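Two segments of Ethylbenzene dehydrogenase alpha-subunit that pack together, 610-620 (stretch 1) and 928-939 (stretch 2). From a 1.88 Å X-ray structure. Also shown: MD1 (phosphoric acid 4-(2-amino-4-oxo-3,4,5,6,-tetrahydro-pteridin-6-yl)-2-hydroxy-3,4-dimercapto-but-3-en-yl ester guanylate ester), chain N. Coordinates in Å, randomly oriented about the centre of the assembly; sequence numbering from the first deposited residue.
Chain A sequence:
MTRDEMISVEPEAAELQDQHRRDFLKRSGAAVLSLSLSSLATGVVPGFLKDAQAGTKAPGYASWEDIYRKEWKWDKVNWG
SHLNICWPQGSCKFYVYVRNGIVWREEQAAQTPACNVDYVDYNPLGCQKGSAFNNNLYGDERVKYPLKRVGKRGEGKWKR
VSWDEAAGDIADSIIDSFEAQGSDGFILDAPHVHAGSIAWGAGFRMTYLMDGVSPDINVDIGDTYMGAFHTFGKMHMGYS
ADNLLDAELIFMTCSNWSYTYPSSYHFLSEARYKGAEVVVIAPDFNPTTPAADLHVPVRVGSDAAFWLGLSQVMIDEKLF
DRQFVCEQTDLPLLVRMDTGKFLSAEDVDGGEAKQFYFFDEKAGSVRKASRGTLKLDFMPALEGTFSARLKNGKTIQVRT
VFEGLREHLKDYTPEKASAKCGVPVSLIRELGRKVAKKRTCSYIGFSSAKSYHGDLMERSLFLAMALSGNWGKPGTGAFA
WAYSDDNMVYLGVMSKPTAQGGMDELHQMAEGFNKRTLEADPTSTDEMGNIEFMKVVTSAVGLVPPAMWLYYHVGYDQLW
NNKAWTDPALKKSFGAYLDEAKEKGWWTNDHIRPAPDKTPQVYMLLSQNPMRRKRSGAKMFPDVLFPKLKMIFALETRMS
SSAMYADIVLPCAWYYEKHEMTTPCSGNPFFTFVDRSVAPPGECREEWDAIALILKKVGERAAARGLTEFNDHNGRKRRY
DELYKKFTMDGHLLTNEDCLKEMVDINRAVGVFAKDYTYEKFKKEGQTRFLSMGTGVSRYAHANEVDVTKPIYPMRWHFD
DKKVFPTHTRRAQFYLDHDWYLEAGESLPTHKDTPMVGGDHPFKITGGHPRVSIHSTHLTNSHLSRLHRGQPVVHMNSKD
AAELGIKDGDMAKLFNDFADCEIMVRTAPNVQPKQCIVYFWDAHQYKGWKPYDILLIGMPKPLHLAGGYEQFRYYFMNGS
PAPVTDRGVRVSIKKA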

# COMPACT_ATOMS: atom_id res chain seq x y z
N PRO A 610 5.38 10.18 -16.53
CA PRO A 610 6.59 9.63 -17.16
C PRO A 610 7.87 9.88 -16.39
O PRO A 610 8.81 9.10 -16.48
CB PRO A 610 6.66 10.34 -18.53
CG PRO A 610 5.83 11.56 -18.42
CD PRO A 610 4.73 11.20 -17.39
N MET A 611 7.92 10.97 -15.61
CA MET A 611 9.13 11.26 -14.87
C MET A 611 9.54 10.13 -13.92
O MET A 611 10.72 9.99 -13.64
CB MET A 611 9.02 12.56 -14.12
CG MET A 611 8.95 13.76 -15.04
SD MET A 611 10.45 14.04 -16.07
CE MET A 611 11.64 14.39 -14.81
N ARG A 612 8.59 9.34 -13.40
CA ARG A 612 8.99 8.09 -12.68
C ARG A 612 8.68 6.78 -13.45
O ARG A 612 9.34 5.75 -13.24
CB ARG A 612 8.38 8.00 -11.28
CG ARG A 612 6.88 8.14 -11.22
CD ARG A 612 6.30 7.24 -10.20
NE ARG A 612 6.51 5.84 -10.55
CZ ARG A 612 5.60 5.02 -11.08
NH1 ARG A 612 4.37 5.43 -11.37
NH2 ARG A 612 5.95 3.76 -11.35
N ARG A 613 7.66 6.79 -14.29
CA ARG A 613 7.22 5.59 -14.97
C ARG A 613 8.20 5.16 -16.05
O ARG A 613 8.59 3.99 -16.09
CB ARG A 613 5.86 5.75 -15.62
CG ARG A 613 5.41 4.44 -16.28
CD ARG A 613 4.44 4.63 -17.40
NE ARG A 613 3.10 4.94 -16.87
CZ ARG A 613 2.00 4.85 -17.61
NH1 ARG A 613 2.07 4.46 -18.86
NH2 ARG A 613 0.81 5.14 -17.09
N LYS A 614 8.60 6.08 -16.93
CA LYS A 614 9.60 5.73 -17.94
C LYS A 614 10.94 5.46 -17.31
O LYS A 614 11.44 6.24 -16.49
CB LYS A 614 9.80 6.77 -19.04
CG LYS A 614 8.90 6.60 -20.25
CD LYS A 614 7.44 6.63 -19.89
CE LYS A 614 6.59 6.83 -21.14
NZ LYS A 614 5.13 6.59 -20.92
N ARG A 615 11.53 4.35 -17.72
CA ARG A 615 12.87 4.00 -17.28
C ARG A 615 13.82 4.99 -17.88
O ARG A 615 13.82 5.21 -19.11
CB ARG A 615 13.26 2.58 -17.71
CG ARG A 615 12.64 1.48 -16.84
CD ARG A 615 11.12 1.51 -16.82
NE ARG A 615 10.59 0.34 -16.11
CZ ARG A 615 9.30 0.03 -16.12
NH1 ARG A 615 8.45 0.82 -16.77
NH2 ARG A 615 8.88 -1.06 -15.49
N SER A 616 14.61 5.63 -17.02
CA SER A 616 15.44 6.77 -17.42
C SER A 616 14.67 7.98 -18.03
O SER A 616 15.27 8.92 -18.53
CB SER A 616 16.58 6.30 -18.33
OG SER A 616 17.49 5.48 -17.65
N GLY A 617 13.35 7.97 -17.95
CA GLY A 617 12.53 9.06 -18.45
C GLY A 617 12.87 10.39 -17.79
O GLY A 617 12.83 11.42 -18.45
N ALA A 618 13.27 10.36 -16.51
CA ALA A 618 13.64 11.60 -15.78
C ALA A 618 14.80 12.35 -16.43
O ALA A 618 14.93 13.56 -16.26
CB ALA A 618 13.92 11.30 -14.26
N LYS A 619 15.61 11.66 -17.22
CA LYS A 619 16.66 12.28 -17.99
C LYS A 619 16.19 12.47 -19.42
O LYS A 619 16.42 13.53 -20.00
CB LYS A 619 17.90 11.39 -18.00
CG LYS A 619 19.10 11.91 -18.84
CD LYS A 619 19.69 13.18 -18.23
CE LYS A 619 21.06 13.55 -18.86
NZ LYS A 619 21.29 15.03 -18.70
N MET A 620 15.59 11.44 -20.01
CA MET A 620 15.39 11.46 -21.49
C MET A 620 14.23 12.39 -21.83
O MET A 620 14.23 13.06 -22.86
CB MET A 620 15.11 10.06 -22.03
CG MET A 620 16.28 9.04 -21.80
SD MET A 620 17.90 9.71 -22.25
CE MET A 620 17.87 9.43 -24.04
N GLY A 928 16.87 16.76 -6.15
CA GLY A 928 17.11 17.11 -7.54
C GLY A 928 16.03 16.52 -8.43
O GLY A 928 16.14 16.60 -9.65
N TRP A 929 14.99 15.95 -7.82
CA TRP A 929 13.95 15.22 -8.56
C TRP A 929 14.52 14.15 -9.50
O TRP A 929 13.97 13.89 -10.59
CB TRP A 929 13.05 16.14 -9.39
CG TRP A 929 12.37 17.19 -8.65
CD1 TRP A 929 12.67 17.70 -7.44
CD2 TRP A 929 11.28 17.96 -9.15
NE1 TRP A 929 11.79 18.71 -7.11
CE2 TRP A 929 10.93 18.89 -8.15
CE3 TRP A 929 10.52 17.91 -10.32
CZ2 TRP A 929 9.87 19.80 -8.30
CZ3 TRP A 929 9.47 18.81 -10.47
CH2 TRP A 929 9.15 19.73 -9.46
N LYS A 930 15.58 13.49 -9.07
CA LYS A 930 16.15 12.39 -9.81
C LYS A 930 15.71 11.10 -9.10
O LYS A 930 16.29 10.71 -8.10
CB LYS A 930 17.64 12.53 -9.83
CG LYS A 930 18.11 13.72 -10.71
CD LYS A 930 19.51 14.15 -10.42
CE LYS A 930 20.56 13.13 -10.73
NZ LYS A 930 21.93 13.75 -10.61
N PRO A 931 14.72 10.40 -9.67
CA PRO A 931 14.27 9.21 -9.00
C PRO A 931 15.20 8.05 -9.28
O PRO A 931 16.02 8.11 -10.17
CB PRO A 931 12.89 8.97 -9.62
CG PRO A 931 13.13 9.37 -11.03
CD PRO A 931 14.03 10.57 -10.97
N TYR A 932 15.07 6.95 -8.54
CA TYR A 932 15.91 5.81 -8.85
C TYR A 932 15.73 5.37 -10.30
O TYR A 932 16.66 4.87 -10.94
CB TYR A 932 15.64 4.67 -7.87
CG TYR A 932 14.85 3.49 -8.32
CD1 TYR A 932 13.43 3.46 -8.21
CD2 TYR A 932 15.51 2.32 -8.68
CE1 TYR A 932 12.71 2.31 -8.54
CE2 TYR A 932 14.80 1.17 -9.02
CZ TYR A 932 13.41 1.16 -8.95
OH TYR A 932 12.76 0.00 -9.29
N ASP A 933 14.54 5.61 -10.83
CA ASP A 933 14.23 5.23 -12.22
C ASP A 933 15.14 5.86 -13.26
O ASP A 933 15.26 5.33 -14.39
CB ASP A 933 12.76 5.52 -12.53
CG ASP A 933 11.86 5.05 -11.46
OD1 ASP A 933 11.79 5.73 -10.42
OD2 ASP A 933 11.21 3.99 -11.62
N ILE A 934 15.79 6.98 -12.90
CA ILE A 934 16.63 7.68 -13.83
C ILE A 934 17.71 6.74 -14.36
O ILE A 934 18.17 6.89 -15.50
CB ILE A 934 17.27 8.96 -13.22
CG1 ILE A 934 17.85 9.88 -14.29
CG2 ILE A 934 18.43 8.63 -12.20
CD1 ILE A 934 18.21 11.23 -13.76
N LEU A 935 18.13 5.77 -13.56
CA LEU A 935 19.27 4.91 -13.96
C LEU A 935 18.89 3.54 -14.55
O LEU A 935 19.75 2.69 -14.76
CB LEU A 935 20.28 4.76 -12.81
CG LEU A 935 19.75 4.49 -11.41
CD1 LEU A 935 19.24 3.06 -11.38
CD2 LEU A 935 20.83 4.71 -10.42
N LEU A 936 17.60 3.37 -14.87
CA LEU A 936 17.04 2.03 -15.13
C LEU A 936 17.00 1.62 -16.58
O LEU A 936 16.91 0.44 -16.86
CB LEU A 936 15.69 1.85 -14.46
CG LEU A 936 15.65 1.89 -12.92
CD1 LEU A 936 14.17 1.71 -12.46
CD2 LEU A 936 16.58 0.82 -12.17
N ILE A 937 17.16 2.61 -17.48
CA ILE A 937 17.46 2.45 -18.91
C ILE A 937 16.35 1.89 -19.74
O ILE A 937 16.06 2.44 -20.78
CB ILE A 937 18.74 1.61 -19.16
CG1 ILE A 937 19.96 2.19 -18.41
CG2 ILE A 937 19.02 1.52 -20.66
CD1 ILE A 937 20.01 3.62 -18.42
N GLY A 938 15.83 0.73 -19.34
CA GLY A 938 14.68 0.12 -19.97
C GLY A 938 15.02 -0.66 -21.22
O GLY A 938 14.28 -0.63 -22.19
N MET A 939 16.15 -1.34 -21.21
CA MET A 939 16.61 -2.06 -22.39
C MET A 939 15.52 -3.04 -22.83
O MET A 939 15.18 -3.93 -22.07
CB MET A 939 17.88 -2.86 -22.06
CG MET A 939 19.08 -2.04 -21.66
SD MET A 939 19.69 -0.97 -23.01
CE MET A 939 20.45 -2.15 -24.13
PB MD1 N . 1.58 5.73 -13.68
O3B MD1 N . 1.35 6.09 -12.15
O1B MD1 N . 0.26 5.29 -14.22
O2B MD1 N . 2.45 6.70 -14.38
O3A MD1 N . 2.47 4.42 -13.54
C10 MD1 N . 1.91 3.09 -13.46
C11 MD1 N . 3.11 2.21 -13.16
O11 MD1 N . 3.36 2.42 -11.73
C12 MD1 N . 2.76 0.76 -13.38
S12 MD1 N . 1.14 0.23 -13.48
C13 MD1 N . 3.73 -0.21 -13.43
S13 MD1 N . 3.37 -1.84 -13.61
C14 MD1 N . 5.18 0.11 -13.36
N15 MD1 N . 5.94 -0.44 -12.29
C16 MD1 N . 7.25 -0.08 -12.09
C15 MD1 N . 7.95 -0.75 -11.11
O14 MD1 N . 7.42 -1.67 -10.43
N17 MD1 N . 9.22 -0.31 -10.90
C17 MD1 N . 9.78 0.71 -11.68
N16 MD1 N . 11.03 1.04 -11.41
N18 MD1 N . 9.08 1.30 -12.66
C20 MD1 N . 7.84 0.92 -12.87
N8 MD1 N . 7.15 1.48 -13.89
C7 MD1 N . 5.77 1.22 -14.20
PA MD1 N . 1.40 7.48 -11.34
O1A MD1 N . 0.55 7.24 -10.13
O2A MD1 N . 2.82 7.82 -11.11
O5' MD1 N . 0.74 8.57 -12.27
C5' MD1 N . -0.67 8.48 -12.45
C4' MD1 N . -1.29 9.79 -12.20
O4' MD1 N . -2.68 9.52 -12.25
C1' MD1 N . -3.26 10.49 -11.38
N9 MD1 N . -4.63 10.17 -10.94
C4 MD1 N . -5.70 10.78 -11.42
N3 MD1 N . -5.80 11.75 -12.36
C2 MD1 N . -6.99 12.22 -12.71
N2 MD1 N . -7.10 13.18 -13.67
N1 MD1 N . -8.10 11.77 -12.03
C6 MD1 N . -8.08 10.79 -11.06
O6 MD1 N . -9.13 10.40 -10.56
C5 MD1 N . -6.82 10.26 -10.74
N7 MD1 N . -6.38 9.36 -9.87
C8 MD1 N . -5.05 9.31 -10.01
C2' MD1 N . -2.34 10.52 -10.16
O2' MD1 N . -2.40 11.76 -9.41
C3' MD1 N . -0.95 10.24 -10.77
O3' MD1 N . -0.12 11.42 -10.80
O HOH W 1 8.64 4.11 -11.09

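What fastens the two segments together? The answer centres on Ser 616, which covers more surface across the contact than any other residue and makes all three of its direct hydrogen bonds. Its backbone N donates to Asp 933 O at 2.7 Å. Its hydroxyl does double duty: Ser 616 OG donates to Ile 934 O at 2.7 Å and accepts from Ile 937 N at 2.9 Å. A hydroxyl can give one proton and still offer a lone pair, so this single side chain ties together two backbone groups three residues apart in the turn of the second segment. The two backbones come very near here, with Ser 616 CA 3.9 Å from Ile 934 CA, and Ser 616 CA also makes a CA-H...O contact of 3.3 Å with Ile 934 O. Although Ser 616 stands at the N-cap position of the helix that follows, its side chain makes no capping bond; its hydroxyl is spent on the neighbouring segment instead.

How does Arg 615 contribute so much area without a direct hydrogen bond across the contact? It packs through the aliphatic base of its side chain. The CA-to-CB bond points toward the second segment, bringing Arg 615 CB within 3.6 Å of Gly 938 N and Arg 615 CG within 3.9 Å of Leu 936 CB. The absence of a side chain at Gly 938 matters, since an ideal CB there would lie 3.0 Å from Arg 615 CB, a clash; the positive phi of Gly 938 also suits glycine. Farther out, the arginine leads away, and one face of its guanidinium lies over MD1 N8, with Arg 615 NH1 3.2 Å from that atom.

What does Ile 934 meet beyond the serine? Its side chain runs along the start of the helix that follows Ser 616. Ile 934 CG1 lies 4.2 Å from Ala 618 CB and 4.0 Å from Lys 619 CB. The small Ala 618 side chain points toward the second segment and also touches the proline ring, with Ala 618 CB 3.4 Å from Pro 931 CD. These apolar contacts extend the packing beside the polar cluster.

How can Asp 933 sit so close to Arg 612 without a direct bond between them? Asp 933 OD2 is 3.0 Å from Arg 612 O, but both atoms are acceptors and no hydrogen bond joins them. Water 1 supplies a link to the arginine side chain: it accepts from Arg 612 NH2 at 2.7 Å and donates to Asp 933 OD2 at 2.6 Å. The cofactor approaches the same pair. Arg 612 NH1 donates to MD1 O2A at 2.9 Å, Arg 612 NH2 donates to MD1 O11 at 2.9 Å, and MD1 N16 makes a weak bond to Asp 933 OD2 at 3.0 Å. MD1 N16 also donates to Tyr 932 OH at 2.9 Å. Both segments therefore hold the same bound group while they hold each other.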